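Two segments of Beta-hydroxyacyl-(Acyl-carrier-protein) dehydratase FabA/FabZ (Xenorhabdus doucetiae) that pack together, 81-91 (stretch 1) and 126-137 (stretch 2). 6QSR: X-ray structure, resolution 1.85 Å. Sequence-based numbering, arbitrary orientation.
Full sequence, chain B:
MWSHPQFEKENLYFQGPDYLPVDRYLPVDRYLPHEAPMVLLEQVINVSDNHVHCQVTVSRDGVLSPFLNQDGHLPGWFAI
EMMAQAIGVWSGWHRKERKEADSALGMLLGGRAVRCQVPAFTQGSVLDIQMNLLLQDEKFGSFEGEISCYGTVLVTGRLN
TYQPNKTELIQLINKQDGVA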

# COMPACT_ATOMS: atom_id res chain seq x y z
N GLU B 81 -2.85 -0.59 -1.95
CA GLU B 81 -2.01 0.12 -2.92
C GLU B 81 -2.75 0.40 -4.23
O GLU B 81 -2.56 1.45 -4.82
CB GLU B 81 -0.71 -0.65 -3.21
CG GLU B 81 0.29 0.08 -4.13
CD GLU B 81 0.82 1.39 -3.56
OE1 GLU B 81 0.69 1.63 -2.34
OE2 GLU B 81 1.36 2.21 -4.34
N MET B 82 -3.55 -0.55 -4.69
CA MET B 82 -4.39 -0.31 -5.86
C MET B 82 -5.42 0.80 -5.57
O MET B 82 -5.61 1.71 -6.37
CB MET B 82 -5.04 -1.61 -6.34
CG MET B 82 -4.05 -2.64 -6.90
SD MET B 82 -4.86 -4.13 -7.51
CE MET B 82 -5.27 -4.91 -5.96
N MET B 83 -6.05 0.76 -4.39
CA MET B 83 -6.99 1.81 -3.97
C MET B 83 -6.32 3.17 -3.79
O MET B 83 -6.87 4.21 -4.20
CB MET B 83 -7.72 1.40 -2.69
CG MET B 83 -8.78 0.35 -2.94
SD MET B 83 -9.65 -0.12 -1.42
CE MET B 83 -8.62 -1.45 -0.85
N ALA B 84 -5.12 3.17 -3.20
CA ALA B 84 -4.34 4.39 -3.02
C ALA B 84 -4.00 5.03 -4.36
O ALA B 84 -4.16 6.26 -4.52
CB ALA B 84 -3.06 4.08 -2.25
N GLN B 85 -3.57 4.22 -5.31
CA GLN B 85 -3.23 4.73 -6.64
C GLN B 85 -4.44 5.23 -7.41
O GLN B 85 -4.32 6.20 -8.14
CB GLN B 85 -2.43 3.71 -7.44
CG GLN B 85 -1.00 3.60 -6.93
CD GLN B 85 -0.11 2.73 -7.78
OE1 GLN B 85 -0.35 2.52 -8.97
NE2 GLN B 85 0.95 2.21 -7.16
N ALA B 86 -5.61 4.61 -7.21
CA ALA B 86 -6.84 5.12 -7.80
C ALA B 86 -7.15 6.53 -7.30
O ALA B 86 -7.56 7.38 -8.09
CB ALA B 86 -8.01 4.19 -7.52
N ILE B 87 -6.90 6.78 -6.02
CA ILE B 87 -7.08 8.10 -5.42
C ILE B 87 -6.06 9.06 -6.06
O ILE B 87 -6.39 10.22 -6.36
CB ILE B 87 -6.92 8.08 -3.87
CG1 ILE B 87 -8.03 7.25 -3.22
CG2 ILE B 87 -6.95 9.51 -3.31
CD1 ILE B 87 -7.70 6.81 -1.80
N GLY B 88 -4.84 8.57 -6.26
CA GLY B 88 -3.80 9.29 -6.99
C GLY B 88 -4.19 9.71 -8.39
O GLY B 88 -3.88 10.83 -8.81
N VAL B 89 -4.86 8.81 -9.12
CA VAL B 89 -5.37 9.10 -10.46
C VAL B 89 -6.43 10.21 -10.39
O VAL B 89 -6.38 11.15 -11.18
CB VAL B 89 -5.95 7.83 -11.14
CG1 VAL B 89 -6.73 8.17 -12.40
CG2 VAL B 89 -4.83 6.83 -11.45
N TRP B 90 -7.36 10.08 -9.45
CA TRP B 90 -8.36 11.13 -9.19
C TRP B 90 -7.73 12.52 -9.05
O TRP B 90 -8.13 13.45 -9.76
CB TRP B 90 -9.21 10.80 -7.97
CG TRP B 90 -10.29 11.80 -7.70
CD1 TRP B 90 -11.56 11.79 -8.21
CD2 TRP B 90 -10.20 12.95 -6.87
NE1 TRP B 90 -12.26 12.86 -7.74
CE2 TRP B 90 -11.45 13.60 -6.92
CE3 TRP B 90 -9.18 13.52 -6.09
CZ2 TRP B 90 -11.71 14.79 -6.22
CZ3 TRP B 90 -9.43 14.69 -5.39
CH2 TRP B 90 -10.69 15.31 -5.46
N SER B 91 -6.76 12.66 -8.15
CA SER B 91 -6.14 13.97 -7.92
C SER B 91 -5.32 14.43 -9.11
O SER B 91 -5.33 15.61 -9.45
CB SER B 91 -5.29 13.98 -6.64
OG SER B 91 -4.32 12.96 -6.67
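Stretch 2, residues 126-137: VLDIQMNLLLQD

No hydrogen bond joins these two stretches: a helix and a strand are held together across 467 Å² of buried surface by apolar packing, and three of the side chains that do it are methionines. Two of them meet directly, Met131 SD lying 3.6 Å from Met83 CG.

Stretch 2 opens as an extended strand from Val126, with phi between about -93° and -123° through Asn132 and psi between 113° and 138°. It runs obliquely over the helix of stretch 1. The N-to-C directions differ by 59°, the signed crossing angle is -59°, and the axes approach to 8.2 Å. Near the crossing the helix offers a small residue: Ala86 points its CB toward the strand and touches two strand residues at once, with Ala86 CB 3.7 Å from Ile129 CG2 and 3.6 Å from Met131 CG. The backbones come near at two points, Met83 CA to Ile129 CA at 6.3 Å and Ile87 CA to Met131 CA at 6.8 Å, so a step of four along the helix matches a step of two along the strand.

The strand follows the alternating rule. Leu127, Ile129, Met131 and Leu133 point toward the helix, whereas Gln130 and Asn132 point away. On the helix, Met82, Ala86 and Trp90 point toward the strand at intervals of four, and Met83 and Ile87 flank them from a sideways direction. The helix itself is regular, with i to i+4 backbone bonds such as Ala86 N to Met82 O at 3.0 Å, and Gln85 NE2 donates to Glu81 OE2 at 2.8 Å, off the contact.

Read from the start of the strand, Leu127 meets the tip of Met82, with Leu127 CD1 4.0 Å from Met82 CE. Ile129 then settles over Met82 and Met83: its CG1 is 4.1 Å from Met82 CB, and its CG2 lies 3.8 Å from Met82 O and 3.9 Å from Met83 CA, close enough to pack on the backbone itself. Met131 has all three chi angles in m, a folded shape that carries its CE to 3.8 Å from Ile87 CD1. It has the largest covered area of any residue here, 85 Å². By contrast, Met82 and Met83 keep chi2 at t, and the end of Met83 leads away from the strand.

Further along, the aromatic ring takes over. Trp90, with chi1 at t, reaches Leu133 through CZ2, which is 3.9 Å from Leu133 CD2. The chain turns a corner at Leu134, and Gln136 comes back toward the helix, placing OE1 near the plane of the indole at its edge, 3.8 Å from Trp90 CH2. What this contact offers a designer is a small residue near the crossing, with isoleucine and methionine side chains round it and a wide ring farther along.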

# COMPACT_ATOMS: atom_id res chain seq x y z
N VAL B 126 -9.80 -9.70 -13.66
CA VAL B 126 -9.90 -8.30 -14.05
C VAL B 126 -10.49 -7.55 -12.87
O VAL B 126 -11.63 -7.79 -12.48
CB VAL B 126 -10.76 -8.14 -15.33
CG1 VAL B 126 -10.87 -6.68 -15.74
CG2 VAL B 126 -10.14 -8.96 -16.44
N LEU B 127 -9.69 -6.67 -12.27
CA LEU B 127 -10.08 -5.97 -11.04
C LEU B 127 -10.55 -4.54 -11.32
O LEU B 127 -9.85 -3.77 -11.99
CB LEU B 127 -8.89 -5.96 -10.06
CG LEU B 127 -8.45 -7.34 -9.57
CD1 LEU B 127 -7.36 -7.19 -8.54
CD2 LEU B 127 -9.61 -8.16 -9.00
N ASP B 128 -11.73 -4.20 -10.82
CA ASP B 128 -12.26 -2.83 -10.90
C ASP B 128 -12.07 -2.14 -9.57
O ASP B 128 -12.61 -2.58 -8.55
CB ASP B 128 -13.75 -2.84 -11.27
CG ASP B 128 -13.98 -3.25 -12.71
OD1 ASP B 128 -13.40 -2.61 -13.62
OD2 ASP B 128 -14.73 -4.22 -12.94
N ILE B 129 -11.28 -1.06 -9.57
CA ILE B 129 -11.02 -0.29 -8.36
C ILE B 129 -11.85 1.00 -8.43
O ILE B 129 -11.61 1.85 -9.30
CB ILE B 129 -9.52 -0.02 -8.18
CG1 ILE B 129 -8.74 -1.35 -8.10
CG2 ILE B 129 -9.26 0.77 -6.91
CD1 ILE B 129 -8.24 -1.87 -9.43
N GLN B 130 -12.82 1.13 -7.53
CA GLN B 130 -13.77 2.26 -7.55
C GLN B 130 -13.72 2.99 -6.21
O GLN B 130 -14.07 2.40 -5.17
CB GLN B 130 -15.19 1.75 -7.85
CG GLN B 130 -15.39 1.37 -9.31
CD GLN B 130 -16.79 0.88 -9.62
OE1 GLN B 130 -17.71 1.67 -9.85
NE2 GLN B 130 -16.96 -0.44 -9.66
N MET B 131 -13.27 4.24 -6.23
CA MET B 131 -13.13 5.07 -5.01
C MET B 131 -14.12 6.25 -5.03
O MET B 131 -14.31 6.89 -6.07
CB MET B 131 -11.70 5.60 -4.87
CG MET B 131 -10.59 4.55 -4.97
SD MET B 131 -10.77 3.25 -3.74
CE MET B 131 -10.29 4.10 -2.23
N ASN B 132 -14.74 6.51 -3.88
CA ASN B 132 -15.71 7.60 -3.68
C ASN B 132 -15.14 8.63 -2.71
O ASN B 132 -14.70 8.28 -1.61
CB ASN B 132 -17.01 7.06 -3.07
CG ASN B 132 -17.73 6.11 -3.98
OD1 ASN B 132 -17.74 6.28 -5.20
ND2 ASN B 132 -18.36 5.10 -3.40
N LEU B 133 -15.15 9.90 -3.12
CA LEU B 133 -14.63 10.98 -2.29
C LEU B 133 -15.47 11.18 -1.02
O LEU B 133 -16.69 11.30 -1.10
CB LEU B 133 -14.61 12.28 -3.10
CG LEU B 133 -14.19 13.57 -2.39
CD1 LEU B 133 -12.75 13.48 -1.90
CD2 LEU B 133 -14.39 14.76 -3.32
N LEU B 134 -14.81 11.21 0.14
CA LEU B 134 -15.46 11.62 1.39
C LEU B 134 -15.10 13.09 1.65
O LEU B 134 -15.99 13.95 1.62
CB LEU B 134 -15.05 10.71 2.56
CG LEU B 134 -15.28 9.20 2.37
CD1 LEU B 134 -14.76 8.38 3.54
CD2 LEU B 134 -16.75 8.90 2.12
N LEU B 135 -13.81 13.37 1.85
CA LEU B 135 -13.29 14.72 2.16
C LEU B 135 -11.97 14.96 1.44
O LEU B 135 -11.12 14.08 1.41
CB LEU B 135 -12.99 14.85 3.66
CG LEU B 135 -14.01 15.37 4.66
CD1 LEU B 135 -14.78 14.23 5.32
CD2 LEU B 135 -13.30 16.21 5.71
N GLN B 136 -11.77 16.18 0.93
CA GLN B 136 -10.50 16.57 0.29
C GLN B 136 -10.19 18.06 0.47
O GLN B 136 -11.10 18.88 0.57
CB GLN B 136 -10.54 16.19 -1.20
CG GLN B 136 -9.32 16.59 -2.04
CD GLN B 136 -9.49 17.91 -2.78
OE1 GLN B 136 -10.60 18.33 -3.10
NE2 GLN B 136 -8.37 18.55 -3.09
N ASP B 137 -8.89 18.38 0.53
CA ASP B 137 -8.39 19.77 0.49
C ASP B 137 -7.09 19.83 -0.34
O ASP B 137 -6.77 18.87 -1.04
CB ASP B 137 -8.22 20.31 1.92
CG ASP B 137 -7.21 19.53 2.74
OD1 ASP B 137 -7.53 19.18 3.89
OD2 ASP B 137 -6.09 19.27 2.25